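Local coordinates for protein putative esterase (Sulfolobus solfataricus P2, PDB 2RAU) that probably acts as a lipase or related esterase of the alpha/beta-hydrolase fold and carries bound calcium, at residues N95-D100 and R139-E144; I38-V43 and K131-F136; D19-N24 and I85-A90; G49-L54 and D169-I174; I146-E151 and I156-Y161. All blocks are in the same frame, centred on the assembly; numbering follows the deposited sequence.

Contact 1: N95-D100 and R139-E144; sequences NVYTID and RDSGQE. With CA (calcium ion), chain C; EDO (1,2-ethanediol), chain E.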
# COMPACT_ATOMS: atom_id res chain seq x y z
N ASN A 95 17.96 -0.43 3.23
CA ASN A 95 17.48 0.80 2.63
C ASN A 95 16.07 0.42 2.14
O ASN A 95 15.91 -0.45 1.29
CB ASN A 95 18.30 1.26 1.43
CG ASN A 95 19.68 1.78 1.78
OD1 ASN A 95 19.84 2.57 2.74
ND2 ASN A 95 20.68 1.34 1.03
N VAL A 96 15.06 1.10 2.65
CA VAL A 96 13.67 0.81 2.27
C VAL A 96 13.07 2.05 1.63
O VAL A 96 13.22 3.13 2.14
CB VAL A 96 12.80 0.36 3.48
CG1 VAL A 96 11.40 -0.15 3.00
CG2 VAL A 96 13.61 -0.73 4.32
N TYR A 97 12.38 1.86 0.52
CA TYR A 97 11.83 2.93 -0.25
C TYR A 97 10.37 2.65 -0.46
O TYR A 97 9.93 1.50 -0.46
CB TYR A 97 12.50 3.01 -1.64
CG TYR A 97 14.01 3.21 -1.65
CD1 TYR A 97 14.88 2.13 -1.53
CD2 TYR A 97 14.55 4.46 -1.85
CE1 TYR A 97 16.26 2.30 -1.62
CE2 TYR A 97 15.95 4.64 -1.94
CZ TYR A 97 16.79 3.55 -1.81
OH TYR A 97 18.15 3.77 -1.94
N THR A 98 9.59 3.71 -0.66
CA THR A 98 8.18 3.56 -0.94
C THR A 98 7.67 4.81 -1.66
O THR A 98 8.10 5.91 -1.40
CB THR A 98 7.37 3.19 0.34
OG1 THR A 98 5.98 2.98 -0.00
CG2 THR A 98 7.53 4.26 1.47
N ILE A 99 6.70 4.58 -2.54
CA ILE A 99 6.21 5.54 -3.53
C ILE A 99 4.84 6.12 -3.15
O ILE A 99 3.97 5.39 -2.62
CB ILE A 99 6.11 4.83 -4.92
CG1 ILE A 99 5.62 5.79 -6.01
CG2 ILE A 99 5.21 3.57 -4.84
CD1 ILE A 99 5.61 5.23 -7.52
N ASP A 100 4.73 7.44 -3.34
CA ASP A 100 3.49 8.16 -3.32
C ASP A 100 3.00 8.22 -4.77
O ASP A 100 3.65 8.82 -5.64
CB ASP A 100 3.62 9.55 -2.78
CG ASP A 100 4.09 9.59 -1.35
OD1 ASP A 100 3.65 8.74 -0.55
OD2 ASP A 100 4.84 10.51 -0.98
N ARG A 139 20.47 3.91 -8.67
CA ARG A 139 21.54 4.84 -8.52
C ARG A 139 21.77 5.24 -7.06
O ARG A 139 22.92 5.32 -6.61
CB ARG A 139 21.29 6.09 -9.38
CG ARG A 139 22.50 7.01 -9.39
CD ARG A 139 22.31 8.20 -10.28
NE ARG A 139 23.58 8.90 -10.44
CZ ARG A 139 23.73 10.21 -10.53
NH1 ARG A 139 22.68 11.03 -10.40
NH2 ARG A 139 24.92 10.73 -10.68
N ASP A 140 20.70 5.53 -6.34
CA ASP A 140 20.82 5.88 -4.94
C ASP A 140 21.43 4.77 -4.03
O ASP A 140 22.26 5.06 -3.18
CB ASP A 140 19.47 6.27 -4.39
CG ASP A 140 19.55 6.83 -2.98
OD1 ASP A 140 20.10 7.94 -2.85
OD2 ASP A 140 19.07 6.18 -2.03
N SER A 141 20.98 3.54 -4.21
CA SER A 141 21.38 2.39 -3.40
C SER A 141 22.59 1.66 -3.94
O SER A 141 23.24 0.87 -3.24
CB SER A 141 20.25 1.41 -3.39
OG SER A 141 20.08 0.82 -4.64
N GLY A 142 22.88 1.87 -5.21
CA GLY A 142 23.90 1.12 -5.87
C GLY A 142 23.54 -0.28 -6.29
O GLY A 142 24.39 -0.95 -6.77
N GLN A 143 22.29 -0.72 -6.18
CA GLN A 143 21.91 -2.08 -6.53
C GLN A 143 21.52 -2.13 -8.01
O GLN A 143 20.92 -1.21 -8.50
CB GLN A 143 20.75 -2.48 -5.64
CG GLN A 143 21.11 -2.64 -4.15
CD GLN A 143 22.09 -3.76 -3.95
OE1 GLN A 143 21.88 -4.86 -4.42
NE2 GLN A 143 23.20 -3.46 -3.32
N GLU A 144 21.93 -3.16 -8.73
CA GLU A 144 21.49 -3.39 -10.13
C GLU A 144 20.05 -3.91 -10.17
O GLU A 144 19.28 -3.60 -11.07
CB GLU A 144 22.38 -4.37 -10.85
CG GLU A 144 23.67 -3.79 -11.31
CD GLU A 144 24.45 -3.17 -10.17
OE1 GLU A 144 24.93 -3.92 -9.32
OE2 GLU A 144 24.58 -1.93 -10.09
CA CA C . 25.97 -1.65 -8.41
C1 EDO E . 25.77 -4.61 -5.76
O1 EDO E . 24.87 -5.58 -6.28
C2 EDO E . 25.82 -3.65 -6.90
O2 EDO E . 26.55 -2.44 -6.70
O HOH W 1 23.40 1.88 -0.26
O HOH W 2 28.01 -2.78 -9.34
O HOH W 3 25.49 0.77 -9.41
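Tyr97 and Asp140 meet between strand 94-100 and the end of helix 123-141 because the tyrosine ring is set anti to its carbonyl carbon (chi1 -58°) while the carboxylate swings anti to the backbone nitrogen (chi1 -172°). Tyr97 OH donates to Asp140 OD2 at 2.6 Å, using the anti lone pair of that oxygen. The carboxylate oxygen lies at the ring edge, in its plane, yet the two flat groups stand nearly perpendicular, 84° apart. Ser141 CB lies 3.5 Å from Tyr97 OH. A phenylalanine here would keep the ring but lack the hydroxyl, and Asp140 OD2 would probably be left with Lys42 and a less firmly fixed carboxylate. In the last turn of the helix, Ser141 OG accepts from Gln143 N at 3.1 Å in an ST turn and also bonds Ile137 O. Gly142, the first residue past the helix, has positive phi, and its O binds calcium at 2.4 Å. Glu144 OE2 binds at 2.2 Å, OE1 more distantly and less surely placed, crowding the ethanediol; two waters and, as modelled, a diol oxygen are the other ligands. Asp140 OD2 also salt-bridges Lys42, so lysine and tyrosine together would be expected to stabilise its charge.

Contact 2: I38-V43 and K131-F136; sequences ISLHKV and KEVVSF
Leu40 of strand 37-45 points at helix 123-141 and divides its two methyls between Val133 and Phe136. Leu40 CD1 and Val133 CG1 meet tip to tip at 3.5 Å, the two short side chains reaching straight for each other. The other branch goes to the aromatic ring: Leu40 CD2 comes within 3.3 Å of Phe136 CD1, approaching the ring at a slant, and lies farther from CG and CE1. With its CG anti to the backbone nitrogen (chi1 -179°), Phe136 extends from the helix toward the strand, where its ring also meets those of Trp6 and Trp26. Ile38, two residues before Leu40 and turned the same way, adds a looser touch, its CD1 4.4 Å from Glu132 CB; the carboxylate of Glu132 leads away from the strand.

This is the layering of an alpha/beta-hydrolase fold, a helix laid on one face of the central sheet. The segment axes are 9.5 Å apart at their closest and cross at -37°. Strand 37-45 is antiparallel to its neighbour 94-100, whose Ile99 also touches Val133. Trp6 packs on Ile38, Leu40 and Val133 as well, joining the apolar cluster from a loop near the N-terminus.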
# COMPACT_ATOMS: atom_id res chain seq x y z
N ILE A 38 4.52 12.51 -8.54
CA ILE A 38 4.82 11.30 -7.73
C ILE A 38 5.93 11.65 -6.75
O ILE A 38 6.62 12.67 -6.91
CB ILE A 38 5.16 10.02 -8.53
CG1 ILE A 38 6.41 10.25 -9.41
CG2 ILE A 38 3.98 9.63 -9.37
CD1 ILE A 38 6.87 8.99 -10.17
N SER A 39 6.01 10.90 -5.66
CA SER A 39 7.10 11.08 -4.74
C SER A 39 7.66 9.76 -4.24
O SER A 39 7.08 8.71 -4.42
CB SER A 39 6.79 12.10 -3.63
OG SER A 39 5.44 12.03 -3.20
N LEU A 40 8.84 9.84 -3.64
CA LEU A 40 9.58 8.68 -3.23
C LEU A 40 10.14 8.91 -1.85
O LEU A 40 10.69 9.97 -1.59
CB LEU A 40 10.75 8.48 -4.20
CG LEU A 40 11.81 7.45 -3.96
CD1 LEU A 40 11.04 6.17 -3.80
CD2 LEU A 40 12.73 7.42 -5.21
N HIS A 41 9.94 7.94 -0.94
CA HIS A 41 10.49 8.01 0.42
C HIS A 41 11.55 6.98 0.57
O HIS A 41 11.40 5.89 0.10
CB HIS A 41 9.42 7.73 1.50
CG HIS A 41 8.24 8.66 1.46
ND1 HIS A 41 7.86 9.43 2.54
CD2 HIS A 41 7.33 8.90 0.48
CE1 HIS A 41 6.79 10.15 2.21
NE2 HIS A 41 6.44 9.83 0.97
N LYS A 42 12.63 7.33 1.24
CA LYS A 42 13.66 6.39 1.64
C LYS A 42 13.74 6.42 3.17
O LYS A 42 13.70 7.50 3.79
CB LYS A 42 15.03 6.79 1.06
CG LYS A 42 16.16 5.81 1.37
CD LYS A 42 17.48 6.35 0.92
CE LYS A 42 18.62 5.39 1.18
NZ LYS A 42 19.85 5.96 0.61
N VAL A 43 13.83 5.24 3.77
CA VAL A 43 14.07 5.12 5.20
C VAL A 43 15.29 4.24 5.44
O VAL A 43 15.43 3.18 4.86
CB VAL A 43 12.83 4.54 5.94
CG1 VAL A 43 13.06 4.38 7.49
CG2 VAL A 43 11.56 5.40 5.63
N LYS A 131 8.64 2.61 -12.55
CA LYS A 131 9.91 2.59 -13.27
C LYS A 131 10.84 3.78 -12.94
O LYS A 131 12.06 3.60 -12.73
CB LYS A 131 9.68 2.46 -14.80
CG LYS A 131 10.95 2.56 -15.67
CD LYS A 131 12.11 1.60 -15.36
CE LYS A 131 12.21 0.42 -16.28
NZ LYS A 131 13.42 -0.40 -15.99
N GLU A 132 10.29 4.98 -12.90
CA GLU A 132 11.06 6.15 -12.50
C GLU A 132 11.65 6.00 -11.11
O GLU A 132 12.77 6.44 -10.85
CB GLU A 132 10.20 7.42 -12.55
CG GLU A 132 9.77 7.92 -13.88
CD GLU A 132 10.92 8.17 -14.84
OE1 GLU A 132 11.99 8.66 -14.44
OE2 GLU A 132 10.74 7.84 -16.00
N VAL A 133 10.86 5.45 -10.18
CA VAL A 133 11.34 5.24 -8.81
C VAL A 133 12.46 4.16 -8.80
O VAL A 133 13.48 4.32 -8.13
CB VAL A 133 10.16 4.86 -7.90
CG1 VAL A 133 10.62 4.17 -6.66
CG2 VAL A 133 9.26 6.10 -7.63
N VAL A 134 12.25 3.05 -9.50
CA VAL A 134 13.24 1.98 -9.55
C VAL A 134 14.58 2.46 -10.12
O VAL A 134 15.63 2.13 -9.58
CB VAL A 134 12.70 0.73 -10.36
CG1 VAL A 134 13.84 -0.26 -10.70
CG2 VAL A 134 11.51 0.06 -9.59
N SER A 135 14.53 3.24 -11.19
CA SER A 135 15.74 3.78 -11.81
C SER A 135 16.51 4.65 -10.80
O SER A 135 17.73 4.57 -10.67
CB SER A 135 15.37 4.59 -13.05
OG SER A 135 14.76 3.75 -14.03
N PHE A 136 15.78 5.50 -10.08
CA PHE A 136 16.37 6.35 -9.05
C PHE A 136 17.02 5.52 -7.93
O PHE A 136 18.15 5.81 -7.44
CB PHE A 136 15.29 7.24 -8.43
CG PHE A 136 15.80 8.18 -7.37
CD1 PHE A 136 15.89 7.78 -6.05
CD2 PHE A 136 16.28 9.41 -7.72
CE1 PHE A 136 16.41 8.64 -5.07
CE2 PHE A 136 16.80 10.26 -6.74
CZ PHE A 136 16.84 9.87 -5.43

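Contact 3: D19-N24 and I85-A90; sequences DQLIEN and IVLYLA
Leu21 reaches helix 85-91 with both of its methyls, one on Leu87 and the other on Ala90. Its CD1 lies 3.8 Å from Leu87 CB, equally near the CD2 methyl of Leu87, and 3.7 Å from the backbone O of Leu87, so this branch rests partly on the helix backbone. Its CD2 meets Ala90 CB at 3.9 Å. Leu21 CG is anti to its carbonyl carbon (chi1 -62°), and CD1 and CD2 then fork toward residues three apart on the helix, where the small Ala90 lets the strand come close: the CA atoms of Leu21 and Ala90 are 7.2 Å apart. An alanine here in place of Leu21 would lack both methyls and is likely to open a gap over Leu87 and Ala90. The helix is one of those flanking the central sheet of the alpha/beta-hydrolase fold, and here it packs near the sheet's antiparallel end, where strand 21-29 pairs with 37-45. From that neighbouring strand Leu45 touches Leu21, while Val43 packs on Val86 and Ala90. Ile15 of strand 13-15 contacts both Leu21 and Leu87, and its backbone bonds to that of Leu21. Pro79 and Tyr81 pack on Leu87 from a loop.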
# COMPACT_ATOMS: atom_id res chain seq x y z
N ASP A 19 13.67 7.67 16.42
CA ASP A 19 14.74 8.62 16.08
C ASP A 19 16.09 8.00 15.63
O ASP A 19 17.02 8.73 15.30
CB ASP A 19 14.95 9.63 17.21
CG ASP A 19 15.39 8.99 18.47
OD1 ASP A 19 15.99 7.89 18.44
OD2 ASP A 19 15.11 9.60 19.53
N GLN A 20 16.18 6.68 15.63
CA GLN A 20 17.31 6.01 15.00
C GLN A 20 17.14 5.85 13.49
O GLN A 20 18.07 5.44 12.77
CB GLN A 20 17.54 4.65 15.68
CG GLN A 20 18.19 4.83 17.11
CD GLN A 20 19.31 5.96 17.12
OE1 GLN A 20 19.04 7.13 17.48
NE2 GLN A 20 20.54 5.60 16.69
N LEU A 21 15.94 6.15 13.03
CA LEU A 21 15.59 6.03 11.61
C LEU A 21 15.46 7.39 10.97
O LEU A 21 14.93 8.35 11.56
CB LEU A 21 14.30 5.26 11.41
CG LEU A 21 14.29 3.81 11.89
CD1 LEU A 21 12.90 3.23 11.66
CD2 LEU A 21 15.40 3.00 11.22
N ILE A 22 15.96 7.54 9.74
CA ILE A 22 15.84 8.83 9.08
C ILE A 22 15.14 8.65 7.72
O ILE A 22 15.20 7.59 7.09
CB ILE A 22 17.20 9.62 9.04
CG1 ILE A 22 18.13 9.03 8.02
CG2 ILE A 22 17.88 9.71 10.48
CD1 ILE A 22 17.94 9.60 6.62
N GLU A 23 14.43 9.70 7.32
CA GLU A 23 13.66 9.75 6.09
C GLU A 23 14.18 10.81 5.11
O GLU A 23 14.55 11.89 5.50
CB GLU A 23 12.21 10.05 6.46
CG GLU A 23 11.21 9.92 5.33
CD GLU A 23 9.79 10.31 5.71
OE1 GLU A 23 9.58 11.07 6.70
OE2 GLU A 23 8.88 9.88 4.99
N ASN A 24 14.20 10.44 3.83
CA ASN A 24 14.43 11.36 2.74
C ASN A 24 13.23 11.25 1.81
O ASN A 24 12.67 10.19 1.64
CB ASN A 24 15.73 11.02 2.03
CG ASN A 24 16.94 11.41 2.88
OD1 ASN A 24 17.32 12.56 2.89
ND2 ASN A 24 17.45 10.48 3.68
N ILE A 85 6.30 -2.69 8.39
CA ILE A 85 7.30 -3.40 7.57
C ILE A 85 8.43 -2.46 7.15
O ILE A 85 9.60 -2.86 7.16
CB ILE A 85 6.65 -4.18 6.37
CG1 ILE A 85 7.63 -5.16 5.72
CG2 ILE A 85 6.04 -3.27 5.32
CD1 ILE A 85 8.34 -6.06 6.64
N VAL A 86 8.10 -1.22 6.78
CA VAL A 86 9.10 -0.26 6.32
C VAL A 86 10.11 0.04 7.42
O VAL A 86 11.32 -0.10 7.23
CB VAL A 86 8.44 1.05 5.76
CG1 VAL A 86 9.50 2.18 5.58
CG2 VAL A 86 7.70 0.79 4.46
N LEU A 87 9.61 0.43 8.58
CA LEU A 87 10.45 0.78 9.73
C LEU A 87 11.24 -0.42 10.30
O LEU A 87 12.40 -0.31 10.65
CB LEU A 87 9.61 1.47 10.79
CG LEU A 87 8.82 2.74 10.39
CD1 LEU A 87 8.15 3.35 11.61
CD2 LEU A 87 9.65 3.85 9.71
N TYR A 88 10.59 -1.57 10.34
CA TYR A 88 11.19 -2.81 10.80
C TYR A 88 12.37 -3.23 9.93
O TYR A 88 13.44 -3.57 10.43
CB TYR A 88 10.13 -3.94 10.78
CG TYR A 88 10.65 -5.23 11.36
CD1 TYR A 88 10.60 -5.46 12.74
CD2 TYR A 88 11.22 -6.23 10.56
CE1 TYR A 88 11.07 -6.64 13.29
CE2 TYR A 88 11.66 -7.41 11.12
CZ TYR A 88 11.59 -7.60 12.47
OH TYR A 88 12.02 -8.76 13.03
N LEU A 89 12.16 -3.22 8.62
CA LEU A 89 13.27 -3.56 7.72
C LEU A 89 14.38 -2.52 7.78
O LEU A 89 15.54 -2.88 7.74
CB LEU A 89 12.79 -3.84 6.29
CG LEU A 89 11.89 -5.03 6.07
CD1 LEU A 89 11.51 -5.03 4.59
CD2 LEU A 89 12.58 -6.33 6.52
N ALA A 90 14.04 -1.24 7.89
CA ALA A 90 15.07 -0.20 8.03
C ALA A 90 15.86 -0.38 9.34
O ALA A 90 17.09 -0.24 9.35
CB ALA A 90 14.46 1.20 7.92

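Contact 4: G49-L54 and D169-I174; sequences GNDAVL and DIKGLI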
# COMPACT_ATOMS: atom_id res chain seq x y z
N GLY A 49 21.91 2.46 5.55
CA GLY A 49 21.41 1.09 5.37
C GLY A 49 22.07 0.48 4.15
O GLY A 49 22.93 1.10 3.50
N ASN A 50 21.68 -0.75 3.82
CA ASN A 50 22.21 -1.46 2.67
C ASN A 50 21.14 -2.10 1.83
O ASN A 50 20.02 -2.28 2.25
CB ASN A 50 23.22 -2.51 3.11
CG ASN A 50 24.52 -1.89 3.56
OD1 ASN A 50 24.82 -1.92 4.74
ND2 ASN A 50 25.27 -1.28 2.64
N ASP A 51 21.52 -2.39 0.59
CA ASP A 51 20.66 -3.04 -0.40
C ASP A 51 19.51 -2.11 -0.75
O ASP A 51 19.64 -0.89 -0.62
CB ASP A 51 20.15 -4.38 0.08
CG ASP A 51 20.03 -5.39 -1.04
OD1 ASP A 51 19.34 -5.16 -2.08
OD2 ASP A 51 20.63 -6.45 -0.87
N ALA A 52 18.42 -2.71 -1.23
CA ALA A 52 17.26 -1.92 -1.65
C ALA A 52 15.98 -2.77 -1.68
O ALA A 52 15.92 -3.79 -2.36
CB ALA A 52 17.52 -1.27 -3.02
N VAL A 53 14.98 -2.32 -0.91
CA VAL A 53 13.63 -2.86 -0.93
C VAL A 53 12.68 -1.73 -1.26
O VAL A 53 12.70 -0.73 -0.56
CB VAL A 53 13.21 -3.44 0.44
CG1 VAL A 53 11.86 -4.04 0.33
CG2 VAL A 53 14.27 -4.48 0.91
N LEU A 54 11.86 -1.91 -2.29
CA LEU A 54 10.82 -0.94 -2.63
C LEU A 54 9.46 -1.58 -2.31
O LEU A 54 9.15 -2.71 -2.76
CB LEU A 54 10.87 -0.53 -4.11
CG LEU A 54 9.67 0.24 -4.70
CD1 LEU A 54 9.54 1.62 -3.98
CD2 LEU A 54 9.82 0.35 -6.22
N ASP A 169 15.58 -5.49 -13.45
CA ASP A 169 15.24 -4.69 -12.27
C ASP A 169 14.99 -5.43 -10.94
O ASP A 169 15.22 -4.83 -9.90
CB ASP A 169 13.98 -3.87 -12.56
CG ASP A 169 14.20 -2.75 -13.56
OD1 ASP A 169 15.38 -2.46 -13.94
OD2 ASP A 169 13.17 -2.13 -13.95
N ILE A 170 14.51 -6.68 -10.97
CA ILE A 170 13.94 -7.33 -9.76
C ILE A 170 14.59 -8.65 -9.42
O ILE A 170 14.65 -9.52 -10.27
CB ILE A 170 12.41 -7.61 -9.95
CG1 ILE A 170 11.67 -6.36 -10.46
CG2 ILE A 170 11.73 -8.19 -8.65
CD1 ILE A 170 11.81 -5.06 -9.58
N LYS A 171 15.07 -8.79 -8.19
CA LYS A 171 15.73 -10.00 -7.79
C LYS A 171 14.95 -10.81 -6.75
O LYS A 171 15.33 -11.92 -6.39
CB LYS A 171 17.14 -9.69 -7.29
CG LYS A 171 17.18 -8.86 -6.05
CD LYS A 171 18.57 -8.45 -5.62
CE LYS A 171 18.48 -7.40 -4.55
NZ LYS A 171 19.77 -6.79 -4.20
N GLY A 172 13.83 -10.26 -6.27
CA GLY A 172 13.01 -10.94 -5.29
C GLY A 172 11.68 -10.23 -5.16
O GLY A 172 11.60 -9.00 -5.26
N LEU A 173 10.63 -11.02 -4.95
CA LEU A 173 9.27 -10.50 -4.77
C LEU A 173 8.70 -10.87 -3.40
O LEU A 173 8.83 -11.99 -2.94
CB LEU A 173 8.34 -11.00 -5.88
CG LEU A 173 8.44 -10.30 -7.23
CD1 LEU A 173 7.90 -11.22 -8.35
CD2 LEU A 173 7.75 -8.95 -7.24
N ILE A 174 8.12 -9.87 -2.74
CA ILE A 174 7.47 -10.06 -1.44
C ILE A 174 6.02 -9.57 -1.57
O ILE A 174 5.76 -8.37 -1.66
CB ILE A 174 8.16 -9.25 -0.34
CG1 ILE A 174 9.65 -9.65 -0.22
CG2 ILE A 174 7.38 -9.38 1.03
CD1 ILE A 174 10.52 -8.57 0.43
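The backbone turns a corner at Asp51, where phi is positive (65°), and again at Lys171, near the beginnings of strands 52-56 and 170-176. The two side chains run toward each other from the two segments and join in a salt bridge, Lys171 NZ donating to Asp51 OD1 at 2.7 Å. Although Lys171 CG sits between its own backbone nitrogen and carbonyl carbon (chi1 65°), the rest of the chain is fully extended and carries the ammonium across to the aspartate. Asp51 OD1 takes it on its syn lone pair and spends the anti lone pair on Ala52 N, 2.8 Å away with an N-H...O angle of 141°. Two donors thus hold one oxygen and fix the rotation of the carboxylate. Asp51 OD2 stands farther off, 3.5 Å from Lys171 NZ. The ammonium also has a weak bond to Arg145 O. The pair is partly exposed, and a close positive charge would be expected to favour the ionised form of Asp51. Tyr147, on strand 146-151, touches both Asp51 and Lys171. That strand lies between 52-56 and 170-176 in the sheet and pairs in parallel with each, so the salt bridge spans its beginning; on one face, Ala52 and Leu54 pack against helix 123-141, and Leu173 against helix 153-169.

Contact 5: I146-E151 and I156-Y161; sequences IYLAGE and IAALNY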
# COMPACT_ATOMS: atom_id res chain seq x y z
N ILE A 146 16.57 -4.94 -7.43
CA ILE A 146 16.01 -4.70 -6.11
C ILE A 146 14.99 -5.77 -5.66
O ILE A 146 14.51 -6.60 -6.44
CB ILE A 146 15.37 -3.29 -6.03
CG1 ILE A 146 14.08 -3.23 -6.85
CG2 ILE A 146 16.33 -2.13 -6.52
CD1 ILE A 146 13.36 -1.90 -6.71
N TYR A 147 14.71 -5.74 -4.35
CA TYR A 147 13.62 -6.48 -3.76
C TYR A 147 12.40 -5.61 -3.90
O TYR A 147 12.42 -4.43 -3.57
CB TYR A 147 13.89 -6.81 -2.30
CG TYR A 147 15.05 -7.71 -2.08
CD1 TYR A 147 14.98 -9.03 -2.46
CD2 TYR A 147 16.21 -7.25 -1.49
CE1 TYR A 147 16.03 -9.87 -2.27
CE2 TYR A 147 17.26 -8.08 -1.28
CZ TYR A 147 17.18 -9.41 -1.68
OH TYR A 147 18.23 -10.28 -1.47
N LEU A 148 11.33 -6.20 -4.41
CA LEU A 148 10.10 -5.46 -4.65
C LEU A 148 8.96 -6.12 -3.84
O LEU A 148 8.64 -7.29 -4.03
CB LEU A 148 9.73 -5.48 -6.13
CG LEU A 148 8.51 -4.67 -6.56
CD1 LEU A 148 8.75 -3.22 -6.22
CD2 LEU A 148 8.23 -4.86 -8.03
N ALA A 149 8.34 -5.32 -2.99
CA ALA A 149 7.25 -5.76 -2.13
C ALA A 149 6.03 -4.99 -2.52
O ALA A 149 6.12 -3.85 -3.00
CB ALA A 149 7.59 -5.56 -0.66
N GLY A 150 4.88 -5.59 -2.27
CA GLY A 150 3.60 -5.00 -2.58
C GLY A 150 2.53 -5.36 -1.58
O GLY A 150 2.42 -6.52 -1.18
N GLU A 151 1.75 -4.35 -1.15
CA GLU A 151 0.62 -4.57 -0.24
C GLU A 151 -0.69 -4.47 -0.99
O GLU A 151 -0.99 -3.44 -1.56
CB GLU A 151 0.64 -3.52 0.88
CG GLU A 151 1.92 -3.49 1.68
CD GLU A 151 1.91 -2.56 2.88
OE1 GLU A 151 0.93 -1.77 3.04
OE2 GLU A 151 2.88 -2.62 3.66
N ILE A 156 -0.34 -6.75 -6.89
CA ILE A 156 -0.68 -6.86 -8.31
C ILE A 156 0.26 -5.97 -9.12
O ILE A 156 0.78 -6.38 -10.15
CB ILE A 156 -2.18 -6.45 -8.61
CG1 ILE A 156 -3.17 -7.36 -7.84
CG2 ILE A 156 -2.48 -6.61 -10.07
CD1 ILE A 156 -4.64 -6.83 -7.69
N ALA A 157 0.46 -4.74 -8.67
CA ALA A 157 1.39 -3.80 -9.32
C ALA A 157 2.81 -4.41 -9.38
O ALA A 157 3.47 -4.32 -10.42
CB ALA A 157 1.39 -2.46 -8.60
N ALA A 158 3.26 -5.03 -8.28
CA ALA A 158 4.60 -5.64 -8.22
C ALA A 158 4.75 -6.75 -9.25
O ALA A 158 5.79 -6.87 -9.95
CB ALA A 158 4.87 -6.16 -6.84
N LEU A 159 3.72 -7.58 -9.36
CA LEU A 159 3.72 -8.67 -10.32
C LEU A 159 3.66 -8.17 -11.76
O LEU A 159 4.36 -8.71 -12.63
CB LEU A 159 2.56 -9.63 -10.05
CG LEU A 159 2.96 -10.88 -9.28
CD1 LEU A 159 1.79 -11.46 -8.49
CD2 LEU A 159 3.57 -11.89 -10.27
N ASN A 160 2.79 -7.19 -12.01
CA ASN A 160 2.68 -6.58 -13.34
C ASN A 160 4.00 -5.89 -13.78
O ASN A 160 4.46 -6.03 -14.93
CB ASN A 160 1.50 -5.58 -13.35
CG ASN A 160 0.16 -6.27 -13.31
OD1 ASN A 160 0.10 -7.50 -13.35
ND2 ASN A 160 -0.92 -5.50 -13.16
N TYR A 161 4.60 -5.14 -12.87
CA TYR A 161 5.89 -4.50 -13.11
C TYR A 161 6.96 -5.56 -13.41
O TYR A 161 7.72 -5.42 -14.39
CB TYR A 161 6.33 -3.63 -11.90
CG TYR A 161 7.58 -2.89 -12.18
CD1 TYR A 161 7.54 -1.63 -12.76
CD2 TYR A 161 8.84 -3.45 -11.91
CE1 TYR A 161 8.71 -0.96 -13.07
CE2 TYR A 161 10.02 -2.75 -12.21
CZ TYR A 161 9.94 -1.52 -12.79
OH TYR A 161 11.09 -0.82 -13.11
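Leu148 and Ala158 form the close part of a strand-to-helix contact within a beta-alpha-beta unit, strand 146-151, helix 153-169 and strand 170-176 of the alpha/beta-hydrolase fold. Leu148 CD2 lies 3.8 Å from Ala158 CB and 3.7 Å from Ala158 O, so the methyl rests on the helix backbone as much as on the side chain. Its CG, anti to the backbone nitrogen (chi1 -176°), lies 3.9 Å from the same Ala158 CB. Nearby, Gly150 makes no direct contact, but a beta carbon there would come within 3.4 Å of Ala158 CB, so the absent side chain is what lets strand and helix approach. Gly150 is also the first glycine of a GxSxG sequence whose geometry fits a nucleophile elbow, with Ser152 the probable nucleophile.

Contact is slacker at Tyr161, one turn further along the helix. Its ring meets Leu148 obliquely, and the rest of it lies against helix 123-141, on Ile130, Lys131 and Val134, while its hydroxyl bonds Asp169. Ile156, the partly exposed residue of this helical segment, points away from the strand. Leu54 and Ile170, from the strands flanking 146-151, close in on Leu148 within the sheet. At the loose end, the nearest approach of the tyrosine ring is Tyr161 CD2 to Leu148 CD2, 4.2 Å.

Overall arrangement
All five contacts reach one mixed sheet. Contacts 1 and 2, their centres about 6 Å apart, share helix 123-141 and are tied where His41 bonds Asp100. Contact 3 lies at the antiparallel end, its centre about 20 Å from that of contact 5. Along the chain, contacts 1 and 5 nest inside the loop closed by contact 4; contact 2 crosses contacts 1, 3 and 4, and contact 3 also crosses 4 but closes before 1 opens. Lys131 of contact 2 and Tyr161 of contact 5 both bond Asp169 of contact 4. Through contacts 2 and 3 the N-terminal strands pack on helices of the hydrolase core; the calcium site lies apart from the probable nucleophile elbow, which begins within contact 5.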